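Local coordinates for protein carbon monoxide dehydrogenase (Thermococcus sp. AM4, PDB 6T7J) that catalyses the oxidation of carbon monoxide to carbon dioxide, and is captured here without nickel in its active-site cluster, at residues 267-272 and 557-562; 98-103 and 224-229; 104-109 and 339-344; 233-238 and 524-529. All coordinates share one frame; numbering follows the deposited sequence.

Contact 1. Residues 267-272 and 557-562. With MSK (Broken Fe4S4 cluster), chain F.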
loop_
_atom_site.group_PDB
_atom_site.type_symbol
_atom_site.label_atom_id
_atom_site.label_comp_id
_atom_site.label_asym_id
_atom_site.label_seq_id
_atom_site.Cartn_x
_atom_site.Cartn_y
_atom_site.Cartn_z
ATOM N N HIS A 267 9.253 -11.416 21.368
ATOM C CA HIS A 267 8.610 -10.146 21.063
ATOM C C HIS A 267 8.207 -10.142 19.596
ATOM O O HIS A 267 8.993 -10.547 18.736
ATOM C CB HIS A 267 9.565 -8.988 21.381
ATOM C CG HIS A 267 8.995 -7.629 21.126
ATOM N ND1 HIS A 267 7.639 -7.381 21.077
ATOM C CD2 HIS A 267 9.603 -6.436 20.920
ATOM C CE1 HIS A 267 7.438 -6.097 20.845
ATOM N NE2 HIS A 267 8.613 -5.501 20.745
ATOM N N GLY A 268 6.984 -9.706 19.310
ATOM C CA GLY A 268 6.517 -9.712 17.938
ATOM C C GLY A 268 5.075 -10.146 17.777
ATOM O O GLY A 268 4.205 -9.669 18.511
ATOM N N HIS A 269 4.799 -11.052 16.835
ATOM C CA HIS A 269 3.407 -11.335 16.498
ATOM C C HIS A 269 3.129 -12.774 16.065
ATOM O O HIS A 269 2.104 -13.342 16.451
ATOM C CB HIS A 269 2.943 -10.371 15.405
ATOM C CG HIS A 269 2.462 -9.058 15.935
ATOM N ND1 HIS A 269 3.318 -8.090 16.417
ATOM C CD2 HIS A 269 1.212 -8.557 16.077
ATOM C CE1 HIS A 269 2.618 -7.049 16.828
ATOM N NE2 HIS A 269 1.336 -7.306 16.633
ATOM N N ASN A 270 4.006 -13.374 15.260
ATOM C CA ASN A 270 3.714 -14.686 14.689
ATOM C C ASN A 270 4.119 -15.791 15.656
ATOM O O ASN A 270 5.300 -15.878 16.017
ATOM C CB ASN A 270 4.427 -14.873 13.362
ATOM C CG ASN A 270 3.699 -15.834 12.449
ATOM O OD1 ASN A 270 3.132 -16.821 12.909
ATOM N ND2 ASN A 270 3.694 -15.545 11.154
ATOM N N PRO A 271 3.192 -16.656 16.085
ATOM C CA PRO A 271 3.546 -17.713 17.044
ATOM C C PRO A 271 4.281 -18.898 16.440
ATOM O O PRO A 271 4.753 -19.753 17.205
ATOM C CB PRO A 271 2.182 -18.146 17.596
ATOM C CG PRO A 271 1.237 -17.883 16.475
ATOM C CD PRO A 271 1.748 -16.641 15.785
ATOM N N ILE A 272 4.395 -18.976 15.106
ATOM C CA ILE A 272 5.153 -20.056 14.473
ATOM C C ILE A 272 6.553 -20.127 15.066
ATOM O O ILE A 272 7.126 -21.212 15.229
ATOM C CB ILE A 272 5.210 -19.860 12.943
ATOM C CG1 ILE A 272 3.822 -19.651 12.326
ATOM C CG2 ILE A 272 5.910 -21.036 12.271
ATOM C CD1 ILE A 272 2.701 -20.438 12.951
ATOM N N SER A 557 -0.952 2.085 16.002
ATOM C CA SER A 557 -0.542 1.416 14.777
ATOM C C SER A 557 -1.607 1.532 13.691
ATOM O O SER A 557 -2.787 1.769 13.958
ATOM C CB SER A 557 -0.243 -0.059 15.049
ATOM O OG SER A 557 -1.444 -0.806 15.166
ATOM N N GLU A 558 -1.166 1.357 12.442
ATOM C CA GLU A 558 -2.106 1.281 11.328
ATOM C C GLU A 558 -2.960 0.020 11.414
ATOM O O GLU A 558 -4.111 0.009 10.947
ATOM C CB GLU A 558 -1.342 1.345 10.003
ATOM C CG GLU A 558 -0.654 2.687 9.753
ATOM C CD GLU A 558 0.466 2.605 8.725
ATOM O OE1 GLU A 558 0.473 3.426 7.783
ATOM O OE2 GLU A 558 1.341 1.723 8.856
ATOM N N LYS A 559 -2.417 -1.044 12.015
ATOM C CA LYS A 559 -3.222 -2.222 12.319
ATOM C C LYS A 559 -4.417 -1.859 13.190
ATOM O O LYS A 559 -5.523 -2.369 12.982
ATOM C CB LYS A 559 -2.364 -3.281 13.007
ATOM C CG LYS A 559 -1.677 -4.245 12.060
ATOM C CD LYS A 559 -0.770 -5.198 12.821
ATOM C CE LYS A 559 0.334 -4.446 13.539
ATOM N NZ LYS A 559 1.047 -5.302 14.523
ATOM N N ALA A 560 -4.211 -0.978 14.175
ATOM C CA ALA A 560 -5.317 -0.543 15.021
ATOM C C ALA A 560 -6.362 0.211 14.213
ATOM O O ALA A 560 -7.564 0.100 14.482
ATOM C CB ALA A 560 -4.797 0.324 16.167
ATOM N N VAL A 561 -5.926 0.981 13.213
ATOM C CA VAL A 561 -6.877 1.686 12.358
ATOM C C VAL A 561 -7.716 0.691 11.570
ATOM O O VAL A 561 -8.943 0.828 11.474
ATOM C CB VAL A 561 -6.144 2.668 11.430
ATOM C CG1 VAL A 561 -7.144 3.417 10.560
ATOM C CG2 VAL A 561 -5.302 3.637 12.245
ATOM N N SER A 562 -7.072 -0.333 11.000
ATOM C CA SER A 562 -7.827 -1.360 10.285
ATOM C C SER A 562 -8.800 -2.079 11.215
ATOM O O SER A 562 -9.947 -2.353 10.836
ATOM C CB SER A 562 -6.875 -2.363 9.634
ATOM O OG SER A 562 -7.602 -3.382 8.971
HETATM S S1 MSK F . 1.379 -5.472 19.532
HETATM S S3 MSK F . -0.505 -3.495 17.387
HETATM S S4 MSK F . 1.247 -2.006 19.935
HETATM S S5 MSK F . -1.393 -4.178 20.418
HETATM FE FE1 MSK F . -0.019 -6.698 18.248
HETATM FE FE2 MSK F . 0.606 -3.817 20.974
HETATM FE FE3 MSK F . -0.791 -2.252 19.211
HETATM FE FE4 MSK F . 1.473 -3.502 18.407
#
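H269 and K559 reach toward each other from opposite directions and meet beside the broken iron-sulfur cluster. From CB of H269 the imidazole swings out to the metal. CG of H269 lies 4.1 Å from FE1 of the cluster. Further out, CD2 of H269 is 3.1 Å from FE1 and CE1 is 3.0 Å from it, so the iron lies almost evenly between the two carbons that flank NE2. NE2 of H269 binds FE1 at 2.2 Å, and C305 ligates a cluster iron together with it. K559 comes in obliquely to this ring. Its chain bends at CG-CD (chi3 -62°) and brings NZ to 2.9 Å from H269 NE2. It is a close contact and not a hydrogen bond: NE2 is bound to the iron. K559 NZ has its hydrogen bond elsewhere, with OE1 of Q342, and lies 3.7 Å from S3 of the cluster. S557 OG sits 3.6 Å from S3. The same OG accepts from A560 N and caps the start of helix 558-569. A histidine ligand just after a strand, with a lysine from a helix start beside it at the cluster, is typical of the cluster C site of nickel carbon monoxide dehydrogenases.

Contact 2. Residues 98-103 and 224-229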
loop_
_atom_site.group_PDB
_atom_site.type_symbol
_atom_site.label_atom_id
_atom_site.label_comp_id
_atom_site.label_asym_id
_atom_site.label_seq_id
_atom_site.Cartn_x
_atom_site.Cartn_y
_atom_site.Cartn_z
ATOM N N ALA A 98 -2.539 -5.016 5.511
ATOM C CA ALA A 98 -1.402 -5.718 4.924
ATOM C C ALA A 98 -0.581 -6.444 5.982
ATOM O O ALA A 98 -0.133 -7.574 5.759
ATOM C CB ALA A 98 -0.524 -4.733 4.154
ATOM N N ALA A 99 -0.354 -5.804 7.130
ATOM C CA ALA A 99 0.371 -6.471 8.207
ATOM C C ALA A 99 -0.360 -7.734 8.651
ATOM O O ALA A 99 0.236 -8.821 8.742
ATOM C CB ALA A 99 0.561 -5.512 9.381
ATOM N N HIS A 100 -1.665 -7.610 8.918
ATOM C CA HIS A 100 -2.423 -8.785 9.344
ATOM C C HIS A 100 -2.468 -9.849 8.253
ATOM O O HIS A 100 -2.432 -11.052 8.551
ATOM C CB HIS A 100 -3.833 -8.377 9.767
ATOM C CG HIS A 100 -3.885 -7.703 11.102
ATOM N ND1 HIS A 100 -4.819 -6.738 11.415
ATOM C CD2 HIS A 100 -3.112 -7.848 12.204
ATOM C CE1 HIS A 100 -4.619 -6.320 12.652
ATOM N NE2 HIS A 100 -3.590 -6.978 13.154
ATOM N N SER A 101 -2.497 -9.430 6.988
ATOM C CA SER A 101 -2.568 -10.380 5.888
ATOM C C SER A 101 -1.261 -11.142 5.717
ATOM O O SER A 101 -1.276 -12.339 5.427
ATOM C CB SER A 101 -2.925 -9.657 4.596
ATOM O OG SER A 101 -2.521 -10.437 3.486
ATOM N N ASP A 102 -0.121 -10.467 5.877
ATOM C CA ASP A 102 1.160 -11.165 5.782
ATOM C C ASP A 102 1.344 -12.127 6.951
ATOM O O ASP A 102 1.884 -13.231 6.779
ATOM C CB ASP A 102 2.305 -10.156 5.721
ATOM C CG ASP A 102 2.947 -10.084 4.343
ATOM O OD1 ASP A 102 2.420 -10.717 3.403
ATOM O OD2 ASP A 102 3.981 -9.397 4.200
ATOM N N HIS A 103 0.903 -11.723 8.146
ATOM C CA HIS A 103 0.848 -12.645 9.281
ATOM C C HIS A 103 0.057 -13.905 8.921
ATOM O O HIS A 103 0.547 -15.044 9.059
ATOM C CB HIS A 103 0.224 -11.904 10.469
ATOM C CG HIS A 103 0.240 -12.659 11.761
ATOM N ND1 HIS A 103 0.559 -13.996 11.851
ATOM C CD2 HIS A 103 -0.043 -12.255 13.023
ATOM C CE1 HIS A 103 0.479 -14.382 13.113
ATOM N NE2 HIS A 103 0.115 -13.345 13.843
ATOM N N LEU A 224 -12.757 -5.010 6.127
ATOM C CA LEU A 224 -13.517 -6.255 6.194
ATOM C C LEU A 224 -12.698 -7.424 5.663
ATOM O O LEU A 224 -12.755 -8.530 6.215
ATOM C CB LEU A 224 -14.828 -6.115 5.424
ATOM C CG LEU A 224 -15.880 -5.226 6.087
ATOM C CD1 LEU A 224 -17.148 -5.157 5.244
ATOM C CD2 LEU A 224 -16.184 -5.717 7.493
ATOM N N ALA A 225 -11.933 -7.201 4.589
ATOM C CA ALA A 225 -10.999 -8.224 4.127
ATOM C C ALA A 225 -10.009 -8.609 5.220
ATOM O O ALA A 225 -9.589 -9.767 5.301
ATOM C CB ALA A 225 -10.251 -7.744 2.882
ATOM N N ASP A 226 -9.620 -7.650 6.061
ATOM C CA ASP A 226 -8.748 -7.972 7.189
ATOM C C ASP A 226 -9.486 -8.796 8.241
ATOM O O ASP A 226 -9.120 -9.944 8.521
ATOM C CB ASP A 226 -8.188 -6.686 7.808
ATOM C CG ASP A 226 -7.267 -6.950 9.004
ATOM O OD1 ASP A 226 -6.998 -8.126 9.331
ATOM O OD2 ASP A 226 -6.802 -5.966 9.620
ATOM N N GLY A 227 -10.533 -8.221 8.835
ATOM C CA GLY A 227 -11.088 -8.787 10.056
ATOM C C GLY A 227 -11.782 -10.117 9.841
ATOM O O GLY A 227 -11.570 -11.069 10.597
ATOM N N TRP A 228 -12.625 -10.201 8.817
ATOM C CA TRP A 228 -13.439 -11.385 8.580
ATOM C C TRP A 228 -12.758 -12.412 7.680
ATOM O O TRP A 228 -13.407 -13.377 7.264
ATOM C CB TRP A 228 -14.788 -10.977 7.985
ATOM C CG TRP A 228 -15.739 -10.442 9.009
ATOM C CD1 TRP A 228 -16.027 -9.131 9.255
ATOM C CD2 TRP A 228 -16.519 -11.205 9.937
ATOM N NE1 TRP A 228 -16.942 -9.031 10.275
ATOM C CE2 TRP A 228 -17.260 -10.291 10.711
ATOM C CE3 TRP A 228 -16.667 -12.574 10.183
ATOM C CZ2 TRP A 228 -18.134 -10.700 11.717
ATOM C CZ3 TRP A 228 -17.533 -12.979 11.184
ATOM C CH2 TRP A 228 -18.257 -12.045 11.937
ATOM N N SER A 229 -11.473 -12.237 7.378
ATOM C CA SER A 229 -10.775 -13.190 6.525
ATOM C C SER A 229 -9.327 -13.366 6.962
ATOM O O SER A 229 -8.969 -14.408 7.520
ATOM C CB SER A 229 -10.839 -12.747 5.063
ATOM O OG SER A 229 -10.154 -13.660 4.225
#
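H100 and D226 join two helices through one histidine-carboxylate hydrogen bond. ND1 of H100 donates to OD2 of D226 at 2.8 Å, with a nearly straight angle of 174°. OD2 lies in the imidazole plane, at the ring edge, and is met on its syn side. Ring and carboxylate are turned 45° against each other. The other oxygen, OD1 of D226, rests 3.2 Å from H100 CB. D226 gets there by an extended side chain: its CG lies anti to the backbone N (chi1 180°), which carries the carboxylate across to helix 81-115. The backbones come close here: the CA atoms of H100 and D226 are 6.7 Å apart. A second shell fixes the carboxylate. S562 OG also bonds OD2, and S231 OG bonds OD1. With an alanine here in place of D226, H100 would probably be free to turn, and both serine hydroxyls would lose their acceptor. On the far side of helix 81-115, D102 bonds H202 of the second subunit, so this helix also faces the dimer partner. As donor, ND1 of H100 carries a proton. NE2 of H100 is the ring atom nearest the cluster, and CD of K559 packs 3.4 Å from it. The carboxylate therefore sets the rotation of a histidine about 6 Å from the metal site, consistent with a second-shell role.

Contact 3. Residues 104-109 and 339-344. With MSK (Broken Fe4S4 cluster), chain F.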
loop_
_atom_site.group_PDB
_atom_site.type_symbol
_atom_site.label_atom_id
_atom_site.label_comp_id
_atom_site.label_asym_id
_atom_site.label_seq_id
_atom_site.Cartn_x
_atom_site.Cartn_y
_atom_site.Cartn_z
ATOM N N ALA A 104 -1.175 -13.710 8.443
ATOM C CA ALA A 104 -2.010 -14.837 8.045
ATOM C C ALA A 104 -1.353 -15.659 6.945
ATOM O O ALA A 104 -1.486 -16.884 6.918
ATOM C CB ALA A 104 -3.378 -14.337 7.589
ATOM N N ARG A 105 -0.642 -15.002 6.026
ATOM C CA ARG A 105 -0.023 -15.708 4.908
ATOM C C ARG A 105 1.090 -16.628 5.383
ATOM O O ARG A 105 1.225 -17.754 4.890
ATOM C CB ARG A 105 0.513 -14.703 3.888
ATOM C CG ARG A 105 0.744 -15.277 2.498
ATOM C CD ARG A 105 1.652 -14.376 1.674
ATOM N NE ARG A 105 1.374 -12.959 1.893
ATOM C CZ ARG A 105 0.555 -12.231 1.140
ATOM N NH1 ARG A 105 0.362 -10.949 1.414
ATOM N NH2 ARG A 105 -0.074 -12.782 0.111
ATOM N N ASP A 106 1.900 -16.166 6.337
ATOM C CA ASP A 106 2.932 -17.034 6.898
ATOM C C ASP A 106 2.314 -18.235 7.609
ATOM O O ASP A 106 2.777 -19.380 7.444
ATOM C CB ASP A 106 3.826 -16.238 7.848
ATOM C CG ASP A 106 4.709 -15.245 7.116
ATOM O OD1 ASP A 106 4.947 -15.443 5.905
ATOM O OD2 ASP A 106 5.162 -14.267 7.747
ATOM N N VAL A 107 1.256 -18.003 8.394
ATOM C CA VAL A 107 0.646 -19.156 9.057
ATOM C C VAL A 107 -0.004 -20.091 8.037
ATOM O O VAL A 107 -0.004 -21.315 8.220
ATOM C CB VAL A 107 -0.354 -18.718 10.142
ATOM C CG1 VAL A 107 -0.822 -19.931 10.934
ATOM C CG2 VAL A 107 0.290 -17.705 11.071
ATOM N N VAL A 108 -0.545 -19.545 6.944
ATOM C CA VAL A 108 -1.122 -20.376 5.889
ATOM C C VAL A 108 -0.044 -21.233 5.241
ATOM O O VAL A 108 -0.267 -22.410 4.936
ATOM C CB VAL A 108 -1.839 -19.500 4.846
ATOM C CG1 VAL A 108 -2.008 -20.257 3.532
ATOM C CG2 VAL A 108 -3.185 -19.042 5.362
ATOM N N GLU A 109 1.133 -20.650 5.005
ATOM C CA GLU A 109 2.243 -21.411 4.439
ATOM C C GLU A 109 2.610 -22.589 5.335
ATOM O O GLU A 109 2.754 -23.725 4.861
ATOM C CB GLU A 109 3.450 -20.497 4.225
ATOM C CG GLU A 109 3.291 -19.521 3.065
ATOM C CD GLU A 109 4.282 -18.367 3.123
ATOM O OE1 GLU A 109 5.335 -18.512 3.783
ATOM O OE2 GLU A 109 4.005 -17.314 2.506
ATOM N N VAL A 339 12.744 -11.455 17.981
ATOM C CA VAL A 339 11.669 -10.721 17.328
ATOM C C VAL A 339 11.452 -11.265 15.922
ATOM O O VAL A 339 12.370 -11.795 15.289
ATOM C CB VAL A 339 11.959 -9.204 17.294
ATOM C CG1 VAL A 339 12.165 -8.678 18.707
ATOM C CG2 VAL A 339 13.177 -8.910 16.433
ATOM N N ASP A 340 10.210 -11.145 15.444
ATOM C CA ASP A 340 9.902 -11.461 14.053
ATOM C C ASP A 340 9.530 -10.188 13.297
ATOM O O ASP A 340 10.358 -9.651 12.556
ATOM C CB ASP A 340 8.793 -12.517 13.951
ATOM C CG ASP A 340 7.643 -12.271 14.911
ATOM O OD1 ASP A 340 7.463 -11.118 15.353
ATOM O OD2 ASP A 340 6.906 -13.236 15.211
ATOM N N TYR A 341 8.308 -9.685 13.475
ATOM C CA TYR A 341 7.932 -8.428 12.839
ATOM C C TYR A 341 6.790 -7.773 13.606
ATOM O O TYR A 341 6.193 -8.365 14.508
ATOM C CB TYR A 341 7.558 -8.627 11.362
ATOM C CG TYR A 341 6.631 -9.785 11.047
ATOM C CD1 TYR A 341 5.426 -9.953 11.720
ATOM C CD2 TYR A 341 6.950 -10.693 10.044
ATOM C CE1 TYR A 341 4.579 -11.004 11.416
ATOM C CE2 TYR A 341 6.110 -11.744 9.733
ATOM C CZ TYR A 341 4.926 -11.895 10.422
ATOM O OH TYR A 341 4.092 -12.943 10.112
ATOM N N GLN A 342 6.511 -6.520 13.226
ATOM C CA GLN A 342 5.403 -5.700 13.714
ATOM C C GLN A 342 5.633 -5.182 15.130
ATOM O O GLN A 342 5.766 -5.961 16.080
ATOM C CB GLN A 342 4.080 -6.465 13.626
ATOM C CG GLN A 342 3.597 -6.672 12.200
ATOM C CD GLN A 342 2.391 -7.578 12.119
ATOM O OE1 GLN A 342 1.571 -7.620 13.036
ATOM N NE2 GLN A 342 2.275 -8.316 11.018
ATOM N N CYS A 343 5.685 -3.852 15.258
ATOM C CA CYS A 343 5.811 -3.146 16.536
ATOM C C CYS A 343 7.107 -3.489 17.266
ATOM O O CYS A 343 7.185 -3.386 18.494
ATOM C CB CYS A 343 4.602 -3.402 17.442
ATOM S SG CYS A 343 3.000 -3.023 16.690
ATOM N N ILE A 344 8.134 -3.892 16.522
ATOM C CA ILE A 344 9.480 -4.039 17.065
ATOM C C ILE A 344 10.168 -2.689 16.901
ATOM O O ILE A 344 10.607 -2.335 15.807
ATOM C CB ILE A 344 10.263 -5.153 16.369
ATOM C CG1 ILE A 344 9.419 -6.424 16.247
ATOM C CG2 ILE A 344 11.566 -5.419 17.111
ATOM C CD1 ILE A 344 9.001 -7.013 17.576
HETATM S S1 MSK F . 1.379 -5.472 19.532
HETATM S S3 MSK F . -0.505 -3.495 17.387
HETATM S S4 MSK F . 1.247 -2.006 19.935
HETATM S S5 MSK F . -1.393 -4.178 20.418
HETATM FE FE1 MSK F . -0.019 -6.698 18.248
HETATM FE FE2 MSK F . 0.606 -3.817 20.974
HETATM FE FE3 MSK F . -0.791 -2.252 19.211
HETATM FE FE4 MSK F . 1.473 -3.502 18.407
#
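The phenol of Y341 meets the carboxylate of D106 edge on. OD2 of D106 lies in the plane of the ring, at its edge, and the two flat groups are 32° apart. OH of Y341 donates to OD2 of D106 at 2.9 Å. The hydroxyl comes in on the anti side of that oxygen, 20° out of the carboxylate plane. CE2 of Y341 is 3.3 Å from D106 OD2. The phenol of Y341 is also set edge-to-face with H202 of the second subunit. CG of Y341 stands between the backbone N and the carbonyl carbon (chi1 46°), which sends the ring across to helix 81-115. Both polar ends have further partners. Y341 OH also bonds ND2 of N270, and K365 forms a salt bridge with D106 OD2. The negative charge of D106 is thus probably balanced by the lysine. Nearby, D340 accepts from the backbone N atoms of H269 and N270, which ties this loop to the one after strand 261-268. Beyond Y341 the chain turns sharply, with positive phi at both Q342 and C343, and SG of C343 binds iron FE4 of the cluster. Strands 261-268 and 336-339 are neighbours at the middle of a parallel sheet of order 3-2-1-4-5-6. Ligand-bearing loops after these two strands are what a Rossmann-like domain offers at its topological switch point.

Contact 4. Residues 233-238 and 524-529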
loop_
_atom_site.group_PDB
_atom_site.type_symbol
_atom_site.label_atom_id
_atom_site.label_comp_id
_atom_site.label_asym_id
_atom_site.label_seq_id
_atom_site.Cartn_x
_atom_site.Cartn_y
_atom_site.Cartn_z
ATOM N N MET A 233 -8.422 -15.953 9.426
ATOM C CA MET A 233 -7.606 -17.100 9.042
ATOM C C MET A 233 -6.425 -17.270 9.983
ATOM O O MET A 233 -6.099 -18.393 10.383
ATOM C CB MET A 233 -7.109 -16.942 7.608
ATOM C CG MET A 233 -8.105 -17.339 6.533
ATOM S SD MET A 233 -7.453 -17.003 4.885
ATOM C CE MET A 233 -5.766 -16.584 5.286
ATOM N N ALA A 234 -5.762 -16.167 10.335
ATOM C CA ALA A 234 -4.645 -16.241 11.270
ATOM C C ALA A 234 -5.070 -16.915 12.568
ATOM O O ALA A 234 -4.427 -17.864 13.029
ATOM C CB ALA A 234 -4.091 -14.842 11.541
ATOM N N THR A 235 -6.179 -16.452 13.153
ATOM C CA THR A 235 -6.639 -17.009 14.424
ATOM C C THR A 235 -7.028 -18.477 14.279
ATOM O O THR A 235 -6.606 -19.327 15.077
ATOM C CB THR A 235 -7.817 -16.191 14.957
ATOM O OG1 THR A 235 -7.373 -14.872 15.298
ATOM C CG2 THR A 235 -8.417 -16.856 16.192
ATOM N N TYR A 236 -7.837 -18.796 13.263
ATOM C CA TYR A 236 -8.325 -20.163 13.103
ATOM C C TYR A 236 -7.180 -21.136 12.856
ATOM O O TYR A 236 -7.151 -22.230 13.433
ATOM C CB TYR A 236 -9.342 -20.228 11.964
ATOM C CG TYR A 236 -10.781 -20.317 12.425
ATOM C CD1 TYR A 236 -11.403 -21.548 12.592
ATOM C CD2 TYR A 236 -11.521 -19.168 12.688
ATOM C CE1 TYR A 236 -12.720 -21.635 13.011
ATOM C CE2 TYR A 236 -12.839 -19.246 13.108
ATOM C CZ TYR A 236 -13.433 -20.483 13.267
ATOM O OH TYR A 236 -14.743 -20.568 13.683
ATOM N N LEU A 237 -6.212 -20.752 12.021
ATOM C CA LEU A 237 -5.100 -21.648 11.725
ATOM C C LEU A 237 -4.129 -21.752 12.893
ATOM O O LEU A 237 -3.563 -22.826 13.124
ATOM C CB LEU A 237 -4.374 -21.185 10.465
ATOM C CG LEU A 237 -5.150 -21.402 9.165
ATOM C CD1 LEU A 237 -4.268 -21.114 7.976
ATOM C CD2 LEU A 237 -5.702 -22.815 9.088
ATOM N N SER A 238 -3.923 -20.665 13.643
ATOM C CA SER A 238 -3.104 -20.761 14.846
ATOM C C SER A 238 -3.739 -21.703 15.859
ATOM O O SER A 238 -3.037 -22.470 16.528
ATOM C CB SER A 238 -2.894 -19.375 15.454
ATOM O OG SER A 238 -2.564 -18.426 14.457
ATOM N N ASP A 524 -6.554 -11.988 17.114
ATOM C CA ASP A 524 -7.632 -12.619 17.862
ATOM C C ASP A 524 -8.790 -11.676 18.150
ATOM O O ASP A 524 -9.763 -12.104 18.780
ATOM C CB ASP A 524 -7.097 -13.200 19.170
ATOM C CG ASP A 524 -6.376 -14.514 18.965
ATOM O OD1 ASP A 524 -6.257 -14.944 17.797
ATOM O OD2 ASP A 524 -5.929 -15.114 19.965
ATOM N N CYS A 525 -8.719 -10.413 17.719
ATOM C CA CYS A 525 -9.934 -9.610 17.669
ATOM C C CYS A 525 -10.981 -10.272 16.788
ATOM O O CYS A 525 -12.182 -10.042 16.976
ATOM C CB CYS A 525 -9.639 -8.200 17.160
ATOM S SG CYS A 525 -8.531 -7.233 18.188
ATOM N N SER A 526 -10.547 -11.099 15.825
ATOM C CA SER A 526 -11.498 -11.895 15.055
ATOM C C SER A 526 -12.404 -12.703 15.977
ATOM O O SER A 526 -13.604 -12.842 15.714
ATOM C CB SER A 526 -10.753 -12.815 14.081
ATOM O OG SER A 526 -9.804 -13.626 14.753
ATOM N N ARG A 527 -11.847 -13.218 17.080
ATOM C CA ARG A 527 -12.655 -13.917 18.078
ATOM C C ARG A 527 -13.835 -13.063 18.519
ATOM O O ARG A 527 -14.978 -13.534 18.568
ATOM C CB ARG A 527 -11.797 -14.290 19.288
ATOM C CG ARG A 527 -10.673 -15.266 19.007
ATOM C CD ARG A 527 -10.227 -15.942 20.295
ATOM N NE ARG A 527 -8.828 -16.355 20.255
ATOM C CZ ARG A 527 -8.413 -17.540 19.822
ATOM N NH1 ARG A 527 -9.293 -18.434 19.389
ATOM N NH2 ARG A 527 -7.119 -17.830 19.821
ATOM N N ILE A 528 -13.569 -11.794 18.843
ATOM C CA ILE A 528 -14.636 -10.866 19.205
ATOM C C ILE A 528 -15.720 -10.874 18.135
ATOM O O ILE A 528 -16.911 -11.049 18.428
ATOM C CB ILE A 528 -14.063 -9.455 19.428
ATOM C CG1 ILE A 528 -13.357 -9.378 20.785
ATOM C CG2 ILE A 528 -15.155 -8.405 19.332
ATOM C CD1 ILE A 528 -12.604 -8.085 21.015
ATOM N N LEU A 529 -15.313 -10.741 16.867
ATOM C CA LEU A 529 -16.282 -10.727 15.776
ATOM C C LEU A 529 -17.094 -12.014 15.732
ATOM O O LEU A 529 -18.275 -11.988 15.368
ATOM C CB LEU A 529 -15.573 -10.503 14.440
ATOM C CG LEU A 529 -15.030 -9.097 14.190
ATOM C CD1 LEU A 529 -14.598 -8.943 12.738
ATOM C CD2 LEU A 529 -16.062 -8.043 14.561
#
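T235 faces D524, S526 and R527, and its hydroxyl and methyl do separate work. The hydrogen bond comes first. OG1 of T235 donates to OD1 of D524 at 2.7 Å and uses the anti lone pair of that oxygen. OG of S526 lies 2.8 Å from T235 OG1, and this serine bonds the backbone O of V523. The apolar contact is a methyl over a flat cation. CG2 of T235 sits 3.6 Å above the guanidinium plane of R527, over its centre. One torsion serves both branches: at chi1 -66° the methyl is anti to the backbone N of T235 while OG1 lies beside that N. The third kind is ionic and within residues 524-529. NH2 of R527 forms a salt bridge with OD2 of D524 at 3.0 Å, coming from above the carboxylate, 52° out of its plane. R527 NH1 has a second salt bridge, with D239 of helix 212-242. Both arms of the guanidinium are therefore held, and its extended chain lies across T235. Replacing D524 with an alanine would probably leave T235 OG1 without its carboxylate acceptor and NH2 of R527 without this salt bridge. D524 stands two residues after C522, which belongs to the cluster pocket, and the side chain of D524 is about 10 Å from the cluster. The start of helix 525-538 is thereby pinned to helix 212-242. A buried carboxylate that takes a hydroxyl on one oxygen and an arginine on the other probably has much of its charge balanced inside the protein.

How the contacts relate
Contacts 1, 2 and 4 are buried in the core, and contact 3 is partly buried. Contacts 1 and 3 hold the cluster directly, each through a loop after a strand of the same sheet. Contact 2 lies just behind, consistent with a second shell, and contact 4 lies further from the metal. Helix 81-115 serves contacts 2 and 3, and helix 212-242 contacts 2 and 4. The chemistry shifts accordingly: metal ligation in contacts 1 and 3, a lysine beside the histidine in contact 1, a carboxylate hydrogen bond in each of contacts 2 and 3, and a hydroxyl, a methyl and a salt bridge in contact 4. Contacts 1, 2 and 3 reach the second subunit; contact 4 does not.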